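Side-chain contacts in 3-carboxy-cis,cis-muconate cycloisomerase (Acinetobacter calcoaceticus, PDB 1Q5N), which is a cycloisomerase of the fumarase/aspartase superfamily, a tetrameric enzyme whose long, largely helical subunits assemble around a core of bundled helices: residues Gln39-Val44 / Ala204-Gln209; Ala52-Arg57 / Glu98-Tyr103; Ala117-Cys122 / Asp235-Ile240; Met306-Gln311 / Trp328-Glu333. One frame throughout, in Å; residues are numbered along the deposited sequence.

Overall arrangement
From the N terminus, residues 39-44 open interaction 1, whose loop closes only at 204-209. Nested inside it, interaction 2 (52-57 with 98-103) closes a shorter loop in the same outlying helical region; the two touch where A42 packs on A52, helices 23-43 and 49-59 being neighbours in the chain. Interaction 3 (117-122 with 235-240) starts within the loop of interaction 1 and ends beyond it, so the two cross, with centres about 25 Å apart. Interaction 4 (306-311 with 328-333) follows in series and joins two further long helices. Its centre lies about 11 Å from that of interaction 3, and the two touch where V238 packs on Y310 and L331 on C118 and C122.

Interaction 1. Residues Gln39-Val44 / Ala204-Gln209; sequences QAQAQV and ASLQDQ. Unlike the reference sequence in segment 39-44: A40 (reference Gln).
Q41 NE2 is hydrogen-bonded to the backbone O of W106 and lies 3.9 Å from the methyl CD2 of L206. The contact lies in an outlying helical part of a fumarase/aspartase-type subunit, its centre about 39 Å from the centre of the chain, where the last turns of helix 23-43 face the loop that leads into helix 210-221. The Q41 side chain sets off anti to its own carbonyl carbon (chi1 -70°) and runs on extended, which carries the amide nearer to the leucine than the start of the side chain would suggest. It crosses the L206 side chain at about a right angle, so a polar tip rests against a methyl group while its hydrogen bond is made with W106. V46 and W106 also pack on L206. The loop turns through a type II' beta turn from L206 to Q209, closed by Q209 N to L206 O at 3.0 Å. V44 faces this turn, but its side chain packs on I212 and V213 of helix 210-221. Y434 of the second subunit packs against A204 and S205. V44 O and Q209 OE1, both acceptors, stand 4.2 Å apart, and the Q209 amide instead makes a weak bond from NE2 to D208 OD1 of 3.3 Å, bent to 143°.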
# COMPACT_ATOMS: atom_id res chain seq x y z
N GLN A 39 -6.05 20.95 -36.25
CA GLN A 39 -7.34 21.03 -36.90
C GLN A 39 -8.32 21.93 -36.19
O GLN A 39 -9.04 22.70 -36.83
CB GLN A 39 -7.97 19.66 -37.04
CG GLN A 39 -7.31 18.80 -38.08
CD GLN A 39 -8.12 17.52 -38.31
OE1 GLN A 39 -8.63 17.28 -39.42
NE2 GLN A 39 -8.25 16.69 -37.25
N ALA A 40 -8.38 21.83 -34.86
CA ALA A 40 -9.31 22.63 -34.09
C ALA A 40 -8.96 24.10 -34.22
O ALA A 40 -9.85 24.93 -34.28
CB ALA A 40 -9.32 22.22 -32.64
N GLN A 41 -7.66 24.39 -34.25
CA GLN A 41 -7.21 25.78 -34.36
C GLN A 41 -7.49 26.38 -35.75
O GLN A 41 -7.89 27.53 -35.85
CB GLN A 41 -5.72 25.90 -34.01
CG GLN A 41 -5.48 25.67 -32.56
CD GLN A 41 -4.00 25.65 -32.19
OE1 GLN A 41 -3.14 25.34 -33.01
NE2 GLN A 41 -3.71 25.97 -30.92
N ALA A 42 -7.26 25.59 -36.80
CA ALA A 42 -7.51 26.04 -38.18
C ALA A 42 -9.01 26.32 -38.31
O ALA A 42 -9.43 27.32 -38.86
CB ALA A 42 -7.08 24.96 -39.20
N GLN A 43 -9.81 25.42 -37.78
CA GLN A 43 -11.24 25.57 -37.83
C GLN A 43 -11.82 26.84 -37.15
O GLN A 43 -12.94 27.25 -37.46
CB GLN A 43 -11.86 24.29 -37.26
CG GLN A 43 -13.26 24.41 -36.80
CD GLN A 43 -13.76 23.11 -36.22
OE1 GLN A 43 -14.75 23.08 -35.46
NE2 GLN A 43 -13.07 22.01 -36.57
N VAL A 44 -11.10 27.45 -36.21
CA VAL A 44 -11.61 28.66 -35.57
C VAL A 44 -10.76 29.90 -35.91
O VAL A 44 -10.92 30.96 -35.30
CB VAL A 44 -11.66 28.55 -34.02
CG1 VAL A 44 -12.62 27.46 -33.61
CG2 VAL A 44 -10.26 28.29 -33.46
N ALA A 204 -2.79 31.18 -21.85
CA ALA A 204 -2.37 32.54 -22.10
C ALA A 204 -1.88 32.82 -23.56
O ALA A 204 -2.25 33.83 -24.15
CB ALA A 204 -1.31 32.95 -21.09
N SER A 205 -1.09 31.94 -24.16
CA SER A 205 -0.64 32.22 -25.52
C SER A 205 -1.74 32.22 -26.62
O SER A 205 -1.49 32.63 -27.77
CB SER A 205 0.50 31.27 -25.93
OG SER A 205 0.02 29.95 -25.99
N LEU A 206 -2.95 31.77 -26.28
CA LEU A 206 -4.06 31.79 -27.22
C LEU A 206 -4.93 33.03 -26.97
O LEU A 206 -5.97 33.21 -27.60
CB LEU A 206 -4.91 30.51 -27.08
CG LEU A 206 -4.22 29.23 -27.57
CD1 LEU A 206 -5.15 28.05 -27.41
CD2 LEU A 206 -3.82 29.37 -29.03
N GLN A 207 -4.53 33.84 -25.99
CA GLN A 207 -5.21 35.08 -25.62
C GLN A 207 -6.70 35.09 -25.35
O GLN A 207 -7.11 34.80 -24.24
CB GLN A 207 -4.81 36.14 -26.64
CG GLN A 207 -3.30 36.39 -26.45
CD GLN A 207 -2.60 37.19 -27.51
OE1 GLN A 207 -2.57 36.79 -28.70
NE2 GLN A 207 -2.00 38.31 -27.10
N ASP A 208 -7.54 35.47 -26.30
CA ASP A 208 -8.97 35.43 -25.99
C ASP A 208 -9.72 34.37 -26.80
O ASP A 208 -10.94 34.31 -26.79
CB ASP A 208 -9.60 36.82 -26.15
CG ASP A 208 -9.45 37.41 -27.55
OD1 ASP A 208 -8.63 36.90 -28.37
OD2 ASP A 208 -10.14 38.41 -27.83
N GLN A 209 -8.96 33.50 -27.44
CA GLN A 209 -9.48 32.41 -28.25
C GLN A 209 -9.44 31.08 -27.49
O GLN A 209 -9.79 30.03 -28.03
CB GLN A 209 -8.58 32.23 -29.48
CG GLN A 209 -8.43 33.48 -30.30
CD GLN A 209 -9.76 33.89 -30.88
OE1 GLN A 209 -10.16 33.42 -31.95
NE2 GLN A 209 -10.47 34.76 -30.16

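Interaction 2. Residues Ala52-Arg57 / Glu98-Tyr103; sequences ATVIQR and EDAARY. Unlike the reference sequence in segment 52-57: T53 (reference Asn), V54 (reference Cys), I55 (reference Asp), Q56 (reference Arg), R57 (reference Thr).
V54 CG1 meets the methyl CB of A100 at 3.6 Å, the closest approach between a turn of helix 49-59 and the 3-10 segment 100-103. In this outlying helical region of the fumarase/aspartase-type fold, the side of helix 49-59 packs on the 3-10 segment. A small alanine at the meeting point lets the backbones draw near, with the CA atoms of V54 and A100 6.4 Å apart. V54 holds CG1 anti to its backbone N (chi1 165°), and CB itself is 3.7 Å from A100 CB, so the valine leans on the methyl with its branch point as well as its tip. I55 sends CD1 along the next part of the turn, 4.0 Å from A100 O and 4.5 Å from Y103 CB. Further out, V93 of helix 82-94 packs on both I55 and A100, and A51 packs on A100 and Y103. The end of the Y103 side chain leads away from the helix; I47, P48 and R385 of the second subunit pack on that side chain, and R385 NH1 also bonds R102 O. D97 OD1 holds the start of the turn by accepting from D99 N, an Asx turn, and from A100 N. A100 O, alongside I55 CD1, takes the hydrogen bond of Y103 N at 2.9 Å.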
# COMPACT_ATOMS: atom_id res chain seq x y z
N ALA A 52 -2.66 23.31 -41.08
CA ALA A 52 -3.37 22.17 -40.51
C ALA A 52 -3.39 21.01 -41.49
O ALA A 52 -3.19 19.84 -41.09
CB ALA A 52 -4.80 22.56 -40.15
N THR A 53 -3.63 21.30 -42.76
CA THR A 53 -3.68 20.24 -43.77
C THR A 53 -2.32 19.57 -43.98
O THR A 53 -2.24 18.36 -44.16
CB THR A 53 -4.26 20.76 -45.13
OG1 THR A 53 -5.66 21.02 -44.98
CG2 THR A 53 -4.10 19.72 -46.22
N VAL A 54 -1.24 20.35 -43.96
CA VAL A 54 0.09 19.78 -44.12
C VAL A 54 0.46 18.91 -42.90
O VAL A 54 1.05 17.83 -43.02
CB VAL A 54 1.11 20.89 -44.27
CG1 VAL A 54 2.52 20.34 -44.06
CG2 VAL A 54 0.97 21.51 -45.65
N ILE A 55 0.12 19.39 -41.71
CA ILE A 55 0.38 18.66 -40.48
C ILE A 55 -0.45 17.33 -40.50
O ILE A 55 0.09 16.24 -40.32
CB ILE A 55 0.01 19.56 -39.26
CG1 ILE A 55 1.00 20.70 -39.13
CG2 ILE A 55 -0.01 18.76 -38.00
CD1 ILE A 55 0.57 21.72 -38.13
N GLN A 56 -1.74 17.43 -40.76
CA GLN A 56 -2.60 16.25 -40.84
C GLN A 56 -2.09 15.19 -41.82
O GLN A 56 -2.26 14.00 -41.59
CB GLN A 56 -4.00 16.68 -41.24
CG GLN A 56 -4.91 15.54 -41.59
CD GLN A 56 -6.31 16.03 -41.84
OE1 GLN A 56 -6.60 17.25 -41.70
NE2 GLN A 56 -7.21 15.12 -42.19
N ARG A 57 -1.47 15.63 -42.91
CA ARG A 57 -0.95 14.69 -43.89
C ARG A 57 0.40 14.17 -43.52
O ARG A 57 0.69 13.01 -43.76
CB ARG A 57 -0.85 15.34 -45.27
CG ARG A 57 -2.14 15.39 -46.06
CD ARG A 57 -1.87 16.01 -47.43
NE ARG A 57 -3.11 16.42 -48.08
CZ ARG A 57 -3.21 17.46 -48.91
NH1 ARG A 57 -2.13 18.20 -49.19
NH2 ARG A 57 -4.39 17.76 -49.46
N GLU A 98 8.44 24.16 -44.46
CA GLU A 98 9.03 24.92 -43.36
C GLU A 98 8.06 25.85 -42.71
O GLU A 98 8.29 26.31 -41.60
CB GLU A 98 10.22 25.74 -43.84
CG GLU A 98 11.35 24.93 -44.38
CD GLU A 98 12.43 25.81 -44.97
OE1 GLU A 98 12.09 26.66 -45.84
OE2 GLU A 98 13.62 25.64 -44.59
N ASP A 99 6.98 26.15 -43.40
CA ASP A 99 6.00 27.06 -42.84
C ASP A 99 4.91 26.45 -41.96
O ASP A 99 4.52 27.05 -40.95
CB ASP A 99 5.37 27.90 -43.95
CG ASP A 99 5.62 29.37 -43.74
OD1 ASP A 99 4.90 29.98 -42.89
OD2 ASP A 99 6.56 29.91 -44.39
N ALA A 100 4.42 25.28 -42.33
CA ALA A 100 3.40 24.64 -41.53
C ALA A 100 4.06 24.27 -40.18
O ALA A 100 3.42 24.32 -39.15
CB ALA A 100 2.88 23.39 -42.24
N ALA A 101 5.35 23.95 -40.21
CA ALA A 101 6.09 23.57 -39.01
C ALA A 101 5.99 24.55 -37.82
O ALA A 101 6.12 24.14 -36.66
CB ALA A 101 7.55 23.33 -39.36
N ARG A 102 5.74 25.82 -38.10
CA ARG A 102 5.65 26.81 -37.04
C ARG A 102 4.42 26.65 -36.18
O ARG A 102 4.38 27.12 -35.05
CB ARG A 102 5.66 28.21 -37.64
CG ARG A 102 7.01 28.52 -38.17
CD ARG A 102 7.04 29.62 -39.18
NE ARG A 102 8.36 29.56 -39.81
CZ ARG A 102 8.85 30.49 -40.63
NH1 ARG A 102 8.13 31.57 -40.92
NH2 ARG A 102 10.08 30.33 -41.14
N TYR A 103 3.42 26.00 -36.74
CA TYR A 103 2.18 25.82 -36.03
C TYR A 103 2.04 24.48 -35.30
O TYR A 103 0.99 24.19 -34.73
CB TYR A 103 1.03 26.03 -37.02
CG TYR A 103 1.10 27.40 -37.63
CD1 TYR A 103 0.70 28.53 -36.90
CD2 TYR A 103 1.61 27.59 -38.92
CE1 TYR A 103 0.80 29.79 -37.43
CE2 TYR A 103 1.72 28.86 -39.46
CZ TYR A 103 1.31 29.95 -38.71
OH TYR A 103 1.43 31.22 -39.24

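Interaction 3. Residues Ala117-Cys122 / Asp235-Ile240; sequences ACILQC and DRIVEI
Segments 117-122 and 235-240 are helical turns running nearly parallel, their axes inclined by 24° and 12.2 Å apart at closest approach, and I119 and C122 lie level with I237 and I240. At that separation the side chains meet mainly by their ends. C122 SG, beside its backbone N (chi1 -71°), lies 4.1 Å from I240 CD1; C122 CB is almost as near, so the isoleucine tip rests against the whole cysteine side chain. The extended chi2 of I240 (167°) carries CD1 across to it. One turn earlier I237 CD1 touches two partners, C118 SG at 4.3 Å and I119 CD1 at 4.4 Å. The helices concerned, 110-146 and 235-261, belong to the long-helix bundle at the centre of the fumarase/aspartase fold, and other members wall in this apolar seam: L331 packs on both cysteines, F335 on C122 and I240, and V191 on I240. Away from the seam, 235-240 carries charged residues. E239 makes salt bridges with R190 and with R183 of the second subunit, while D235 is bridged through OD2 to R183 NH2 and R179 NE of that same neighbouring subunit.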
# COMPACT_ATOMS: atom_id res chain seq x y z
N ALA A 117 -3.27 12.06 -24.47
CA ALA A 117 -2.95 10.73 -25.00
C ALA A 117 -3.32 9.67 -23.92
O ALA A 117 -3.82 8.57 -24.24
CB ALA A 117 -1.46 10.62 -25.37
N CYS A 118 -3.10 10.00 -22.65
CA CYS A 118 -3.48 9.07 -21.59
C CYS A 118 -5.00 8.79 -21.64
O CYS A 118 -5.41 7.62 -21.58
CB CYS A 118 -3.10 9.63 -20.21
SG CYS A 118 -3.58 8.55 -18.83
N ILE A 119 -5.83 9.84 -21.72
CA ILE A 119 -7.28 9.64 -21.81
C ILE A 119 -7.70 8.87 -23.10
O ILE A 119 -8.67 8.08 -23.09
CB ILE A 119 -8.01 10.97 -21.73
CG1 ILE A 119 -7.84 11.54 -20.31
CG2 ILE A 119 -9.48 10.78 -22.09
CD1 ILE A 119 -8.31 10.60 -19.20
N LEU A 120 -6.97 9.10 -24.20
CA LEU A 120 -7.30 8.37 -25.42
C LEU A 120 -6.99 6.89 -25.18
O LEU A 120 -7.77 6.02 -25.58
CB LEU A 120 -6.51 8.89 -26.63
CG LEU A 120 -6.92 10.31 -27.11
CD1 LEU A 120 -6.05 10.74 -28.27
CD2 LEU A 120 -8.39 10.32 -27.51
N GLN A 121 -5.86 6.60 -24.52
CA GLN A 121 -5.52 5.23 -24.22
C GLN A 121 -6.60 4.62 -23.29
O GLN A 121 -7.06 3.51 -23.52
CB GLN A 121 -4.15 5.15 -23.54
CG GLN A 121 -2.95 5.35 -24.46
CD GLN A 121 -1.64 5.39 -23.67
OE1 GLN A 121 -1.54 6.16 -22.71
NE2 GLN A 121 -0.65 4.57 -24.05
N CYS A 122 -6.99 5.34 -22.25
CA CYS A 122 -7.99 4.86 -21.32
C CYS A 122 -9.31 4.60 -22.03
O CYS A 122 -10.05 3.66 -21.68
CB CYS A 122 -8.22 5.90 -20.19
SG CYS A 122 -6.85 6.05 -18.99
N ASP A 235 -8.47 13.56 -9.69
CA ASP A 235 -9.53 12.63 -9.34
C ASP A 235 -10.01 11.80 -10.54
O ASP A 235 -10.34 10.64 -10.37
CB ASP A 235 -10.70 13.42 -8.74
CG ASP A 235 -11.17 14.51 -9.68
OD1 ASP A 235 -10.42 15.51 -9.89
OD2 ASP A 235 -12.27 14.33 -10.23
N ARG A 236 -10.01 12.33 -11.76
CA ARG A 236 -10.47 11.52 -12.88
C ARG A 236 -9.59 10.26 -13.17
O ARG A 236 -10.12 9.19 -13.57
CB ARG A 236 -10.58 12.36 -14.16
CG ARG A 236 -11.76 13.29 -14.17
CD ARG A 236 -11.60 14.34 -15.30
NE ARG A 236 -12.67 15.35 -15.31
CZ ARG A 236 -12.57 16.59 -14.83
NH1 ARG A 236 -11.43 17.02 -14.30
NH2 ARG A 236 -13.62 17.39 -14.89
N ILE A 237 -8.28 10.39 -12.97
CA ILE A 237 -7.35 9.30 -13.18
C ILE A 237 -7.56 8.23 -12.09
O ILE A 237 -7.66 7.01 -12.39
CB ILE A 237 -5.87 9.81 -13.09
CG1 ILE A 237 -5.59 10.84 -14.21
CG2 ILE A 237 -4.89 8.64 -13.18
CD1 ILE A 237 -5.84 10.34 -15.61
N VAL A 238 -7.64 8.69 -10.84
CA VAL A 238 -7.80 7.80 -9.72
C VAL A 238 -9.10 7.06 -9.84
O VAL A 238 -9.17 5.85 -9.58
CB VAL A 238 -7.77 8.61 -8.41
CG1 VAL A 238 -7.92 7.69 -7.19
CG2 VAL A 238 -6.45 9.35 -8.33
N GLU A 239 -10.13 7.78 -10.29
CA GLU A 239 -11.45 7.19 -10.39
C GLU A 239 -11.47 6.01 -11.34
O GLU A 239 -12.07 4.96 -11.03
CB GLU A 239 -12.48 8.25 -10.78
CG GLU A 239 -13.91 7.72 -10.89
CD GLU A 239 -14.96 8.81 -10.97
OE1 GLU A 239 -14.72 9.90 -11.53
OE2 GLU A 239 -16.06 8.58 -10.47
N ILE A 240 -10.78 6.16 -12.48
CA ILE A 240 -10.70 5.07 -13.44
C ILE A 240 -9.96 3.88 -12.77
O ILE A 240 -10.41 2.73 -12.86
CB ILE A 240 -9.95 5.52 -14.71
CG1 ILE A 240 -10.82 6.50 -15.51
CG2 ILE A 240 -9.65 4.30 -15.65
CD1 ILE A 240 -9.99 7.22 -16.62

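Interaction 4. Residues Met306-Gln311 / Trp328-Glu333; sequences MSSIYQ and WLSLPE
The helices holding 306-311 and 328-333 come close at I309 and S330, whose CA atoms are 6.6 Å apart; the second is kinked where the N atoms of L329 and P332 make no bond to the preceding turn, at P332 because proline has no N-H to give. Two serines, S308 and S330, stand beside I309 where the helices are close. S330 turns OG between its backbone N and carbonyl carbon (chi1 69°), which aims the hydroxyl across at I309, 3.6 Å from CG1. S308 holds its OG anti to the backbone N (chi1 179°), 4.1 Å from S330 CB. A water bridges the two hydroxyls, 2.9 Å from S308 OG and 2.9 Å from S330 OG, and so joins the two helices through a polar bridge beside I309. Helices 290-311 and 323-351 are members of the central helical bundle of the fumarase/aspartase fold, and here the bundles of the subunits meet. S308 OG is also hydrogen-bonded to N300 ND2 of the third subunit, so this buried hydroxyl serves both a neighbouring chain and the water. S307 OG pairs with S307 OG of the fourth subunit, and Y310 OH with S242 O of the second. I309 packs at the same time on A241 of helix 235-261. Farther along helix 323-351, E333 OE2 is salt-bridged to R301 NH1 and hydrogen-bonded to Y13 OH.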
# COMPACT_ATOMS: atom_id res chain seq x y z
N MET A 306 -2.88 0.66 -6.13
CA MET A 306 -3.91 1.61 -5.73
C MET A 306 -3.30 2.60 -4.72
O MET A 306 -3.62 3.81 -4.77
CB MET A 306 -5.10 0.93 -5.04
CG MET A 306 -6.14 0.28 -5.94
SD MET A 306 -6.84 1.44 -7.15
CE MET A 306 -6.26 0.67 -8.45
N SER A 307 -2.46 2.10 -3.80
CA SER A 307 -1.83 2.96 -2.81
C SER A 307 -1.07 4.07 -3.58
O SER A 307 -1.19 5.26 -3.29
CB SER A 307 -0.88 2.15 -1.93
OG SER A 307 0.25 2.91 -1.54
N SER A 308 -0.34 3.66 -4.60
CA SER A 308 0.41 4.59 -5.40
C SER A 308 -0.40 5.69 -6.17
O SER A 308 -0.06 6.89 -6.13
CB SER A 308 1.25 3.80 -6.40
OG SER A 308 1.97 4.70 -7.20
N ILE A 309 -1.48 5.26 -6.83
CA ILE A 309 -2.29 6.13 -7.62
C ILE A 309 -2.97 7.14 -6.67
O ILE A 309 -3.06 8.33 -7.01
CB ILE A 309 -3.23 5.23 -8.52
CG1 ILE A 309 -3.24 5.77 -9.95
CG2 ILE A 309 -4.57 5.16 -8.01
CD1 ILE A 309 -3.54 7.18 -9.98
N TYR A 310 -3.40 6.69 -5.48
CA TYR A 310 -3.97 7.61 -4.49
C TYR A 310 -2.93 8.60 -3.93
O TYR A 310 -3.27 9.77 -3.74
CB TYR A 310 -4.62 6.84 -3.35
CG TYR A 310 -6.07 6.48 -3.64
CD1 TYR A 310 -7.11 7.41 -3.45
CD2 TYR A 310 -6.40 5.21 -4.18
CE1 TYR A 310 -8.42 7.09 -3.78
CE2 TYR A 310 -7.71 4.90 -4.53
CZ TYR A 310 -8.71 5.82 -4.32
OH TYR A 310 -9.98 5.47 -4.66
N GLN A 311 -1.69 8.17 -3.65
CA GLN A 311 -0.67 9.14 -3.20
C GLN A 311 -0.46 10.18 -4.33
O GLN A 311 -0.20 11.33 -4.06
CB GLN A 311 0.71 8.53 -2.98
CG GLN A 311 0.98 7.61 -1.85
CD GLN A 311 2.43 7.05 -2.01
OE1 GLN A 311 3.39 7.84 -1.97
NE2 GLN A 311 2.57 5.71 -2.23
N TRP A 328 2.48 7.68 -14.68
CA TRP A 328 2.83 7.07 -15.95
C TRP A 328 3.22 5.62 -15.78
O TRP A 328 3.19 4.87 -16.75
CB TRP A 328 4.00 7.82 -16.64
CG TRP A 328 3.82 9.29 -16.77
CD1 TRP A 328 2.63 10.00 -16.82
CD2 TRP A 328 4.87 10.26 -16.85
NE1 TRP A 328 2.88 11.35 -16.93
CE2 TRP A 328 4.24 11.54 -16.94
CE3 TRP A 328 6.27 10.18 -16.84
CZ2 TRP A 328 4.98 12.72 -17.03
CZ3 TRP A 328 7.01 11.37 -16.93
CH2 TRP A 328 6.37 12.62 -17.02
N LEU A 329 3.64 5.23 -14.58
CA LEU A 329 4.02 3.86 -14.33
C LEU A 329 2.87 3.04 -13.74
O LEU A 329 2.71 1.89 -14.06
CB LEU A 329 5.18 3.78 -13.34
CG LEU A 329 6.50 4.30 -13.93
CD1 LEU A 329 7.56 4.33 -12.85
CD2 LEU A 329 6.97 3.43 -15.08
N SER A 330 2.04 3.64 -12.89
CA SER A 330 1.03 2.84 -12.25
C SER A 330 -0.25 2.57 -13.04
O SER A 330 -0.69 1.43 -13.10
CB SER A 330 0.69 3.46 -10.89
OG SER A 330 0.02 4.71 -11.10
N LEU A 331 -0.85 3.62 -13.63
CA LEU A 331 -2.10 3.47 -14.37
C LEU A 331 -2.04 2.38 -15.44
O LEU A 331 -2.89 1.50 -15.46
CB LEU A 331 -2.57 4.81 -14.99
CG LEU A 331 -3.97 4.78 -15.67
CD1 LEU A 331 -5.08 4.48 -14.66
CD2 LEU A 331 -4.29 6.11 -16.35
N PRO A 332 -1.02 2.41 -16.31
CA PRO A 332 -1.01 1.34 -17.32
C PRO A 332 -0.94 -0.08 -16.69
O PRO A 332 -1.59 -1.02 -17.17
CB PRO A 332 0.27 1.65 -18.17
CG PRO A 332 0.52 3.13 -17.91
CD PRO A 332 0.15 3.30 -16.44
N GLU A 333 -0.14 -0.25 -15.63
CA GLU A 333 -0.00 -1.56 -15.00
C GLU A 333 -1.37 -2.03 -14.48
O GLU A 333 -1.71 -3.20 -14.65
CB GLU A 333 1.04 -1.49 -13.90
CG GLU A 333 1.46 -2.79 -13.20
CD GLU A 333 2.32 -3.69 -14.06
OE1 GLU A 333 2.87 -3.17 -15.06
OE2 GLU A 333 2.48 -4.92 -13.75
O HOH W 1 0.83 6.64 -9.08